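Local coordinates for cytochrome P450 (CYP102L1) (Mycobacterium phage Adler, PDB 6N6Q), which is probably a haem-dependent monooxygenase of the cytochrome P450 family, encoded by a mycobacteriophage, inserting oxygen from O2 into a substrate not yet identified here, at residues 281-292 / 450-460; 104-112 / 256-267. One frame throughout, in Å; residues are numbered along the deposited sequence.

Contact 1 (281-292 / 450-460). With HEM (protoporphyrin IX containing Fe), chain E.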
# COMPACT_ATOMS: atom_id res chain seq x y z
N GLU A 281 2.15 3.57 -3.41
CA GLU A 281 3.41 2.92 -3.05
C GLU A 281 3.19 1.50 -2.56
O GLU A 281 3.99 0.61 -2.84
CB GLU A 281 4.15 3.75 -2.00
CG GLU A 281 5.61 3.36 -1.84
CD GLU A 281 6.39 4.34 -0.98
OE1 GLU A 281 5.76 5.22 -0.36
OE2 GLU A 281 7.63 4.22 -0.92
N THR A 282 2.10 1.27 -1.82
CA THR A 282 1.81 -0.08 -1.34
C THR A 282 1.56 -1.04 -2.50
O THR A 282 2.15 -2.13 -2.55
CB THR A 282 0.60 -0.06 -0.40
OG1 THR A 282 -0.50 0.58 -1.06
CG2 THR A 282 0.93 0.69 0.88
N SER A 283 0.70 -0.65 -3.43
CA SER A 283 0.37 -1.53 -4.55
C SER A 283 1.56 -1.72 -5.48
O SER A 283 1.77 -2.81 -6.01
CB SER A 283 -0.83 -0.96 -5.33
OG SER A 283 -1.94 -0.78 -4.48
N ALA A 284 2.35 -0.67 -5.68
CA ALA A 284 3.48 -0.76 -6.61
C ALA A 284 4.56 -1.70 -6.09
O ALA A 284 5.13 -2.49 -6.85
CB ALA A 284 4.06 0.63 -6.86
N ASN A 285 4.86 -1.63 -4.79
CA ASN A 285 5.90 -2.49 -4.23
C ASN A 285 5.42 -3.93 -4.12
O ASN A 285 6.23 -4.86 -4.25
CB ASN A 285 6.35 -1.96 -2.88
CG ASN A 285 6.98 -0.58 -2.98
OD1 ASN A 285 7.45 -0.18 -4.04
ND2 ASN A 285 6.98 0.15 -1.87
N ALA A 286 4.13 -4.15 -3.88
CA ALA A 286 3.60 -5.51 -3.89
C ALA A 286 3.73 -6.14 -5.27
O ALA A 286 4.11 -7.31 -5.39
CB ALA A 286 2.14 -5.51 -3.43
N ILE A 287 3.42 -5.37 -6.32
CA ILE A 287 3.61 -5.86 -7.68
C ILE A 287 5.08 -6.15 -7.95
O ILE A 287 5.43 -7.16 -8.56
CB ILE A 287 3.04 -4.85 -8.70
CG1 ILE A 287 1.52 -4.76 -8.57
CG2 ILE A 287 3.44 -5.22 -10.12
CD1 ILE A 287 0.92 -3.58 -9.31
N ALA A 288 5.97 -5.26 -7.48
CA ALA A 288 7.40 -5.46 -7.69
C ALA A 288 7.89 -6.73 -6.99
O ALA A 288 8.74 -7.45 -7.52
CB ALA A 288 8.17 -4.24 -7.20
N PHE A 289 7.36 -7.02 -5.80
CA PHE A 289 7.70 -8.26 -5.12
C PHE A 289 7.19 -9.47 -5.90
O PHE A 289 7.92 -10.46 -6.06
CB PHE A 289 7.13 -8.27 -3.70
CG PHE A 289 8.02 -7.62 -2.68
CD1 PHE A 289 9.25 -8.16 -2.36
CD2 PHE A 289 7.60 -6.47 -2.01
CE1 PHE A 289 10.07 -7.56 -1.41
CE2 PHE A 289 8.41 -5.87 -1.07
CZ PHE A 289 9.65 -6.42 -0.77
N ALA A 290 5.95 -9.41 -6.38
CA ALA A 290 5.40 -10.53 -7.13
C ALA A 290 6.13 -10.74 -8.45
O ALA A 290 6.28 -11.88 -8.90
CB ALA A 290 3.90 -10.31 -7.38
N LEU A 291 6.60 -9.66 -9.08
CA LEU A 291 7.39 -9.80 -10.29
C LEU A 291 8.73 -10.48 -10.00
O LEU A 291 9.21 -11.29 -10.80
CB LEU A 291 7.61 -8.44 -10.96
CG LEU A 291 6.40 -7.88 -11.70
CD1 LEU A 291 6.72 -6.52 -12.30
CD2 LEU A 291 5.95 -8.85 -12.78
N HIS A 292 9.34 -10.16 -8.85
CA HIS A 292 10.59 -10.80 -8.49
C HIS A 292 10.40 -12.30 -8.27
O HIS A 292 11.17 -13.12 -8.80
CB HIS A 292 11.17 -10.16 -7.23
CG HIS A 292 12.23 -10.98 -6.57
ND1 HIS A 292 13.52 -11.06 -7.05
CD2 HIS A 292 12.19 -11.79 -5.48
CE1 HIS A 292 14.23 -11.87 -6.28
NE2 HIS A 292 13.44 -12.32 -5.32
N LEU A 450 17.64 -10.74 -3.04
CA LEU A 450 16.56 -9.87 -2.60
C LEU A 450 16.98 -9.08 -1.37
O LEU A 450 17.21 -9.65 -0.30
CB LEU A 450 15.31 -10.69 -2.32
CG LEU A 450 14.06 -9.91 -1.89
CD1 LEU A 450 13.66 -8.91 -2.96
CD2 LEU A 450 12.91 -10.86 -1.59
N LYS A 451 17.08 -7.76 -1.52
CA LYS A 451 17.28 -6.84 -0.41
C LYS A 451 16.08 -5.91 -0.34
O LYS A 451 15.61 -5.40 -1.36
CB LYS A 451 18.57 -6.03 -0.59
CG LYS A 451 19.77 -6.58 0.18
CD LYS A 451 19.99 -8.06 -0.09
CE LYS A 451 21.22 -8.58 0.63
NZ LYS A 451 22.47 -7.92 0.14
N VAL A 452 15.58 -5.70 0.88
CA VAL A 452 14.35 -4.94 1.09
C VAL A 452 14.69 -3.68 1.89
O VAL A 452 15.11 -3.77 3.05
CB VAL A 452 13.28 -5.77 1.81
CG1 VAL A 452 12.07 -4.92 2.14
CG2 VAL A 452 12.88 -6.96 0.95
N SER A 453 14.50 -2.52 1.27
CA SER A 453 14.63 -1.26 1.97
C SER A 453 13.29 -0.88 2.61
O SER A 453 12.23 -1.40 2.25
CB SER A 453 15.09 -0.15 1.02
OG SER A 453 14.07 0.19 0.09
N GLU A 454 13.35 0.02 3.58
CA GLU A 454 12.18 0.42 4.34
C GLU A 454 12.01 1.93 4.24
O GLU A 454 12.83 2.70 4.77
CB GLU A 454 12.30 -0.02 5.80
CG GLU A 454 12.53 -1.51 5.97
CD GLU A 454 12.22 -1.99 7.37
OE1 GLU A 454 11.44 -1.31 8.08
OE2 GLU A 454 12.73 -3.06 7.77
N THR A 455 10.96 2.36 3.55
CA THR A 455 10.55 3.76 3.50
C THR A 455 9.24 3.89 4.27
O THR A 455 9.19 3.44 5.42
CB THR A 455 10.48 4.21 2.04
OG1 THR A 455 9.37 3.57 1.40
CG2 THR A 455 11.76 3.85 1.31
N LEU A 456 8.18 4.47 3.71
CA LEU A 456 6.86 4.31 4.29
C LEU A 456 6.36 2.88 4.14
O LEU A 456 5.49 2.45 4.90
CB LEU A 456 5.87 5.28 3.66
CG LEU A 456 6.22 6.77 3.79
CD1 LEU A 456 5.16 7.63 3.12
CD2 LEU A 456 6.39 7.15 5.26
N THR A 457 6.89 2.14 3.16
CA THR A 457 6.52 0.76 2.90
C THR A 457 7.78 -0.07 2.68
O THR A 457 8.89 0.46 2.57
CB THR A 457 5.60 0.64 1.68
OG1 THR A 457 6.29 1.12 0.51
CG2 THR A 457 4.33 1.44 1.87
N LEU A 458 7.59 -1.38 2.62
CA LEU A 458 8.67 -2.29 2.23
C LEU A 458 8.80 -2.30 0.71
O LEU A 458 7.80 -2.39 -0.00
CB LEU A 458 8.41 -3.70 2.76
CG LEU A 458 9.06 -4.07 4.09
CD1 LEU A 458 8.86 -2.99 5.14
CD2 LEU A 458 8.52 -5.41 4.59
N LYS A 459 10.03 -2.21 0.22
CA LYS A 459 10.29 -2.11 -1.20
C LYS A 459 11.51 -2.93 -1.58
O LYS A 459 12.51 -2.93 -0.84
CB LYS A 459 10.50 -0.65 -1.62
CG LYS A 459 10.50 -0.43 -3.13
CD LYS A 459 10.86 1.01 -3.47
CE LYS A 459 12.33 1.28 -3.20
NZ LYS A 459 13.20 0.36 -3.98
N PRO A 460 11.46 -3.64 -2.70
CA PRO A 460 12.67 -4.32 -3.21
C PRO A 460 13.65 -3.29 -3.75
O PRO A 460 13.31 -2.49 -4.63
CB PRO A 460 12.13 -5.23 -4.32
CG PRO A 460 10.65 -5.31 -4.09
CD PRO A 460 10.27 -3.99 -3.49
CHA HEM E . -5.38 1.69 5.35
CHB HEM E . -2.37 -1.62 3.46
CHC HEM E . -3.68 -0.25 -1.02
CHD HEM E . -6.09 3.52 0.88
C1A HEM E . -4.48 0.66 5.24
C2A HEM E . -3.89 -0.10 6.33
C3A HEM E . -3.06 -1.01 5.81
C4A HEM E . -3.09 -0.87 4.37
CMA HEM E . -2.23 -2.03 6.61
CAA HEM E . -4.16 0.09 7.84
CBA HEM E . -3.22 1.17 8.37
CGA HEM E . -3.31 1.28 9.87
O1A HEM E . -4.01 0.44 10.50
O2A HEM E . -2.68 2.21 10.44
C1B HEM E . -2.50 -1.58 2.08
C2B HEM E . -1.92 -2.51 1.14
C3B HEM E . -2.28 -2.13 -0.10
C4B HEM E . -3.10 -0.95 0.02
CMB HEM E . -1.04 -3.71 1.58
CAB HEM E . -1.94 -2.77 -1.48
CBB HEM E . -1.16 -3.84 -1.65
C1C HEM E . -4.47 0.88 -0.92
C2C HEM E . -5.14 1.57 -2.00
C3C HEM E . -5.81 2.61 -1.49
C4C HEM E . -5.59 2.62 -0.05
CMC HEM E . -5.10 1.20 -3.49
CAC HEM E . -6.64 3.59 -2.35
CBC HEM E . -7.33 4.61 -1.84
C1D HEM E . -6.12 3.36 2.26
C2D HEM E . -6.76 4.24 3.22
C3D HEM E . -6.57 3.73 4.44
C4D HEM E . -5.80 2.51 4.31
CMD HEM E . -7.54 5.53 2.88
CAD HEM E . -7.09 4.34 5.77
CBD HEM E . -8.52 3.90 6.02
CGD HEM E . -8.99 4.41 7.36
O1D HEM E . -10.22 4.67 7.51
O2D HEM E . -8.15 4.58 8.28
NA HEM E . -3.95 0.16 4.06
NB HEM E . -3.22 -0.64 1.36
NC HEM E . -4.77 1.55 0.25
ND HEM E . -5.54 2.32 2.97
FE HEM E . -4.26 0.93 2.15
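E281, on the I-helix of the P450 fold, reaches the turn of the hairpin formed by strands 451-454 and 458-461. With CG opposite the backbone N (chi1 -165°) and an extended chain beyond, its OE2 accepts a hydrogen bond from T455 OG1 (3.0 Å), which arrives from above the carboxylate plane. T282 turns its two branches to different partners: CG2 lies 3.6 Å from T457 CG2, while OG1, hydrogen-bonded to A278 O, comes within 3.2 Å of HEM C4B. E281 and T282 match the acid-threonine pair of the I-helix signature, which in relatives assists oxygen activation. One turn on, the N285 amide lies against the start of strand 458-461. Its ND2 is 2.7 Å from T457 OG1, but the N-H angle of 117° makes this a weak hydrogen bond; on the other branch OD1 rests 3.2 Å from K459 CG, against the aliphatic part of that lysine. A288 adds a methyl beside P460. F289 then offers a ring face to the proline: P460 CG sits 3.4 Å from the ring centroid and 7° off the normal, a CH-pi contact. At the ring edge V452 CG2 meets F289 CZ at 3.7 Å, and W342 stacks on F289 from outside the two segments. Last, H292 receives L450 CD1 over one face, 4.2 Å from its ring centroid. Polar at the haem end and apolar farther along, the chemistry is consistent with a polar attachment of the turn, one ordinary and one weak hydrogen bond, next to the probable oxygen-activating site, while aromatic and proline packing holds the strands to the helix.

Contact 2 (104-112 / 256-267). With HEM (protoporphyrin IX containing Fe), chain E.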
# COMPACT_ATOMS: atom_id res chain seq x y z
N GLU A 104 -13.90 14.48 13.53
CA GLU A 104 -15.16 14.30 12.82
C GLU A 104 -14.94 14.02 11.34
O GLU A 104 -15.82 13.42 10.70
CB GLU A 104 -16.04 15.53 13.00
CG GLU A 104 -17.50 15.34 12.62
CD GLU A 104 -18.27 16.65 12.63
OE1 GLU A 104 -17.64 17.71 12.49
OE2 GLU A 104 -19.52 16.61 12.77
N ASN A 105 -13.80 14.42 10.78
CA ASN A 105 -13.54 14.21 9.36
C ASN A 105 -13.16 12.77 9.03
O ASN A 105 -13.19 12.41 7.84
CB ASN A 105 -12.45 15.15 8.88
CG ASN A 105 -13.00 16.44 8.30
OD1 ASN A 105 -14.14 16.47 7.84
ND2 ASN A 105 -12.20 17.49 8.32
N TRP A 106 -12.81 11.94 10.01
CA TRP A 106 -12.58 10.54 9.67
C TRP A 106 -13.90 9.81 9.47
O TRP A 106 -14.06 9.05 8.51
CB TRP A 106 -11.75 9.81 10.73
CG TRP A 106 -11.71 8.35 10.38
CD1 TRP A 106 -10.85 7.75 9.50
CD2 TRP A 106 -12.60 7.33 10.84
NE1 TRP A 106 -11.14 6.41 9.41
CE2 TRP A 106 -12.21 6.13 10.22
CE3 TRP A 106 -13.68 7.31 11.73
CZ2 TRP A 106 -12.86 4.92 10.46
CZ3 TRP A 106 -14.32 6.12 11.96
CH2 TRP A 106 -13.91 4.94 11.33
N ARG A 107 -14.86 10.00 10.38
CA ARG A 107 -16.12 9.28 10.28
C ARG A 107 -16.93 9.76 9.08
O ARG A 107 -17.52 8.95 8.36
CB ARG A 107 -16.92 9.42 11.57
CG ARG A 107 -18.12 8.49 11.64
CD ARG A 107 -19.18 9.02 12.58
NE ARG A 107 -19.59 10.38 12.22
CZ ARG A 107 -20.43 10.68 11.24
NH1 ARG A 107 -20.97 9.71 10.51
NH2 ARG A 107 -20.74 11.94 10.99
N LYS A 108 -16.96 11.08 8.86
CA LYS A 108 -17.66 11.62 7.70
C LYS A 108 -17.11 11.02 6.40
O LYS A 108 -17.85 10.42 5.62
CB LYS A 108 -17.55 13.15 7.68
CG LYS A 108 -18.39 13.85 8.72
CD LYS A 108 -18.26 15.36 8.60
CE LYS A 108 -18.64 15.84 7.21
NZ LYS A 108 -18.53 17.32 7.08
N ALA A 109 -15.80 11.17 6.18
CA ALA A 109 -15.19 10.65 4.96
C ALA A 109 -15.38 9.14 4.85
O ALA A 109 -15.62 8.62 3.75
CB ALA A 109 -13.71 11.01 4.93
N HIS A 110 -15.29 8.42 5.97
CA HIS A 110 -15.39 6.97 5.91
C HIS A 110 -16.78 6.52 5.48
O HIS A 110 -16.92 5.58 4.69
CB HIS A 110 -15.04 6.36 7.27
CG HIS A 110 -15.16 4.87 7.31
ND1 HIS A 110 -14.30 4.03 6.61
CD2 HIS A 110 -16.03 4.06 7.95
CE1 HIS A 110 -14.65 2.78 6.83
NE2 HIS A 110 -15.69 2.76 7.64
N GLU A 111 -17.83 7.19 5.97
CA GLU A 111 -19.18 6.83 5.57
C GLU A 111 -19.57 7.43 4.22
O GLU A 111 -20.63 7.09 3.69
CB GLU A 111 -20.19 7.27 6.64
CG GLU A 111 -19.83 6.90 8.07
CD GLU A 111 -19.99 5.42 8.39
OE1 GLU A 111 -19.58 4.56 7.58
OE2 GLU A 111 -20.53 5.11 9.48
N ILE A 112 -18.75 8.31 3.66
CA ILE A 112 -19.01 8.91 2.36
C ILE A 112 -18.29 8.16 1.24
O ILE A 112 -18.85 7.96 0.16
CB ILE A 112 -18.61 10.40 2.37
CG1 ILE A 112 -19.62 11.22 3.18
CG2 ILE A 112 -18.50 10.95 0.95
CD1 ILE A 112 -19.17 12.64 3.44
N ASP A 256 -22.65 13.39 4.53
CA ASP A 256 -22.62 12.37 5.58
C ASP A 256 -24.02 12.15 6.13
O ASP A 256 -24.69 13.12 6.53
CB ASP A 256 -21.66 12.79 6.70
CG ASP A 256 -21.78 11.92 7.93
OD1 ASP A 256 -22.51 12.30 8.86
OD2 ASP A 256 -21.16 10.84 7.95
N PRO A 257 -24.51 10.91 6.18
CA PRO A 257 -25.90 10.68 6.61
C PRO A 257 -26.19 11.15 8.02
O PRO A 257 -27.32 11.59 8.29
CB PRO A 257 -26.05 9.15 6.49
CG PRO A 257 -25.00 8.74 5.52
CD PRO A 257 -23.85 9.66 5.76
N VAL A 258 -25.22 11.09 8.93
CA VAL A 258 -25.47 11.49 10.31
C VAL A 258 -25.54 13.01 10.43
O VAL A 258 -26.54 13.57 10.87
CB VAL A 258 -24.40 10.90 11.25
CG1 VAL A 258 -24.53 11.49 12.64
CG2 VAL A 258 -24.51 9.39 11.30
N THR A 259 -24.47 13.69 10.03
CA THR A 259 -24.38 15.14 10.21
C THR A 259 -25.00 15.93 9.07
O THR A 259 -25.24 17.13 9.24
CB THR A 259 -22.92 15.56 10.39
OG1 THR A 259 -22.87 16.89 10.93
CG2 THR A 259 -22.18 15.54 9.06
N GLY A 260 -25.25 15.31 7.92
CA GLY A 260 -25.86 16.00 6.80
C GLY A 260 -24.94 16.90 6.01
O GLY A 260 -25.40 17.52 5.04
N ASP A 261 -23.67 17.00 6.38
CA ASP A 261 -22.73 17.87 5.68
C ASP A 261 -21.80 17.06 4.78
O ASP A 261 -21.54 15.87 5.02
CB ASP A 261 -21.89 18.68 6.67
CG ASP A 261 -22.63 19.88 7.21
OD1 ASP A 261 -22.58 20.11 8.44
OD2 ASP A 261 -23.28 20.59 6.41
N LYS A 262 -21.30 17.72 3.74
CA LYS A 262 -20.32 17.14 2.85
C LYS A 262 -18.91 17.45 3.34
O LYS A 262 -18.70 18.26 4.24
CB LYS A 262 -20.51 17.66 1.42
CG LYS A 262 -21.91 17.48 0.87
CD LYS A 262 -21.97 17.86 -0.60
CE LYS A 262 -21.50 19.29 -0.83
NZ LYS A 262 -21.44 19.63 -2.28
N LEU A 263 -17.93 16.78 2.74
CA LEU A 263 -16.53 17.07 3.04
C LEU A 263 -16.17 18.46 2.52
O LEU A 263 -16.44 18.78 1.36
CB LEU A 263 -15.62 16.01 2.42
CG LEU A 263 -15.83 14.58 2.91
CD1 LEU A 263 -14.87 13.63 2.20
CD2 LEU A 263 -15.64 14.50 4.42
N ASP A 264 -15.57 19.27 3.37
CA ASP A 264 -15.16 20.61 2.96
C ASP A 264 -14.02 20.52 1.95
O ASP A 264 -13.43 19.46 1.73
CB ASP A 264 -14.76 21.45 4.17
CG ASP A 264 -13.52 20.93 4.87
OD1 ASP A 264 -12.40 21.21 4.39
OD2 ASP A 264 -13.66 20.23 5.90
N ASN A 265 -13.70 21.66 1.34
CA ASN A 265 -12.73 21.68 0.25
C ASN A 265 -11.35 21.23 0.73
O ASN A 265 -10.67 20.47 0.03
CB ASN A 265 -12.66 23.08 -0.36
CG ASN A 265 -11.73 23.14 -1.56
OD1 ASN A 265 -12.10 22.72 -2.66
ND2 ASN A 265 -10.53 23.66 -1.36
N ASN A 266 -10.93 21.69 1.91
CA ASN A 266 -9.60 21.34 2.40
C ASN A 266 -9.49 19.84 2.65
O ASN A 266 -8.44 19.23 2.39
CB ASN A 266 -9.29 22.12 3.68
CG ASN A 266 -7.87 21.90 4.17
OD1 ASN A 266 -6.93 22.51 3.66
ND2 ASN A 266 -7.71 21.03 5.16
N ASN A 267 -10.56 19.21 3.15
CA ASN A 267 -10.51 17.79 3.43
C ASN A 267 -10.54 16.96 2.15
O ASN A 267 -9.89 15.91 2.07
CB ASN A 267 -11.66 17.39 4.36
CG ASN A 267 -11.54 15.96 4.85
OD1 ASN A 267 -12.06 15.04 4.23
ND2 ASN A 267 -10.85 15.77 5.97
CHA HEM E . -5.38 1.69 5.35
CHB HEM E . -2.37 -1.62 3.46
CHC HEM E . -3.68 -0.25 -1.02
CHD HEM E . -6.09 3.52 0.88
C1A HEM E . -4.48 0.66 5.24
C2A HEM E . -3.89 -0.10 6.33
C3A HEM E . -3.06 -1.01 5.81
C4A HEM E . -3.09 -0.87 4.37
CMA HEM E . -2.23 -2.03 6.61
CAA HEM E . -4.16 0.09 7.84
CBA HEM E . -3.22 1.17 8.37
CGA HEM E . -3.31 1.28 9.87
O1A HEM E . -4.01 0.44 10.50
O2A HEM E . -2.68 2.21 10.44
C1B HEM E . -2.50 -1.58 2.08
C2B HEM E . -1.92 -2.51 1.14
C3B HEM E . -2.28 -2.13 -0.10
C4B HEM E . -3.10 -0.95 0.02
CMB HEM E . -1.04 -3.71 1.58
CAB HEM E . -1.94 -2.77 -1.48
CBB HEM E . -1.16 -3.84 -1.65
C1C HEM E . -4.47 0.88 -0.92
C2C HEM E . -5.14 1.57 -2.00
C3C HEM E . -5.81 2.61 -1.49
C4C HEM E . -5.59 2.62 -0.05
CMC HEM E . -5.10 1.20 -3.49
CAC HEM E . -6.64 3.59 -2.35
CBC HEM E . -7.33 4.61 -1.84
C1D HEM E . -6.12 3.36 2.26
C2D HEM E . -6.76 4.24 3.22
C3D HEM E . -6.57 3.73 4.44
C4D HEM E . -5.80 2.51 4.31
CMD HEM E . -7.54 5.53 2.88
CAD HEM E . -7.09 4.34 5.77
CBD HEM E . -8.52 3.90 6.02
CGD HEM E . -8.99 4.41 7.36
O1D HEM E . -10.22 4.67 7.51
O2D HEM E . -8.15 4.58 8.28
NA HEM E . -3.95 0.16 4.06
NB HEM E . -3.22 -0.64 1.36
NC HEM E . -4.77 1.55 0.25
ND HEM E . -5.54 2.32 2.97
FE HEM E . -4.26 0.93 2.15
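R107 of helix 104-113, the C helix of the P450 fold, makes a salt bridge with D256 of the loop leading into the I-helix. R107 NH2 donates almost straight to D256 OD1 (2.8 Å, 172°), which lies in the guanidinium plane. R107 NH1 adds a weak bond to D256 OD2 (2.8 Å); the two flat groups are turned 69° apart, so the pair is not a flat two-point fork. D256 is itself held by an Asx motif: T259 N donates to D256 OD1 at 2.7 Å, nearly in line with its C-O bond, so this oxygen is gripped by two donors. V258 covers one face of the guanidinium. K108 passes over T259 CG2 and, bent at chi3 (57°), brings NZ to K262 O (3.0 Å) from above the carbonyl plane. Farther along the loop, D264 caps the I-helix, its OD1 accepting from N267 N. The N105 and N267 amides approach with their ND2 donors facing each other, unbonded; N105 ND2 instead bonds D94 OD2, and N267 ND2 weakly the D94 carbonyl, while N267 OD1 accepts from Q271 NE2. Between the polar groups lies L263, with CD1 4.0 Å from A109 CB and CG 3.9 Å from I112 CD1, leucine and isoleucine lying alongside, running opposite ways. W106 points away from the loop and makes a cation-pi contact with R417; its NE1 donates to propionate oxygen HEM O1D (2.7 Å), which meets the indole at its edge.

How the contacts relate
Contacts 1 and 2 share helix 265-296 and the haem. Contact 2 gathers round the start of that helix, whereas contact 1 lies farther along it. Their centres are 33 Å apart and their nearest atoms about 16 Å, so they never touch. Each reaches a different part of the porphyrin. In contact 1 T282 OG1 is 5.0 Å from the iron, HEM FE. In contact 2 W106 NE1 is 11.4 Å from HEM FE, at the propionate side. Contact 2 joins the I-helix start to the C helix, contact 1 its middle to the hairpin 450-460, and both helices also line the haem, which K79 and R417 hydrogen-bond as well.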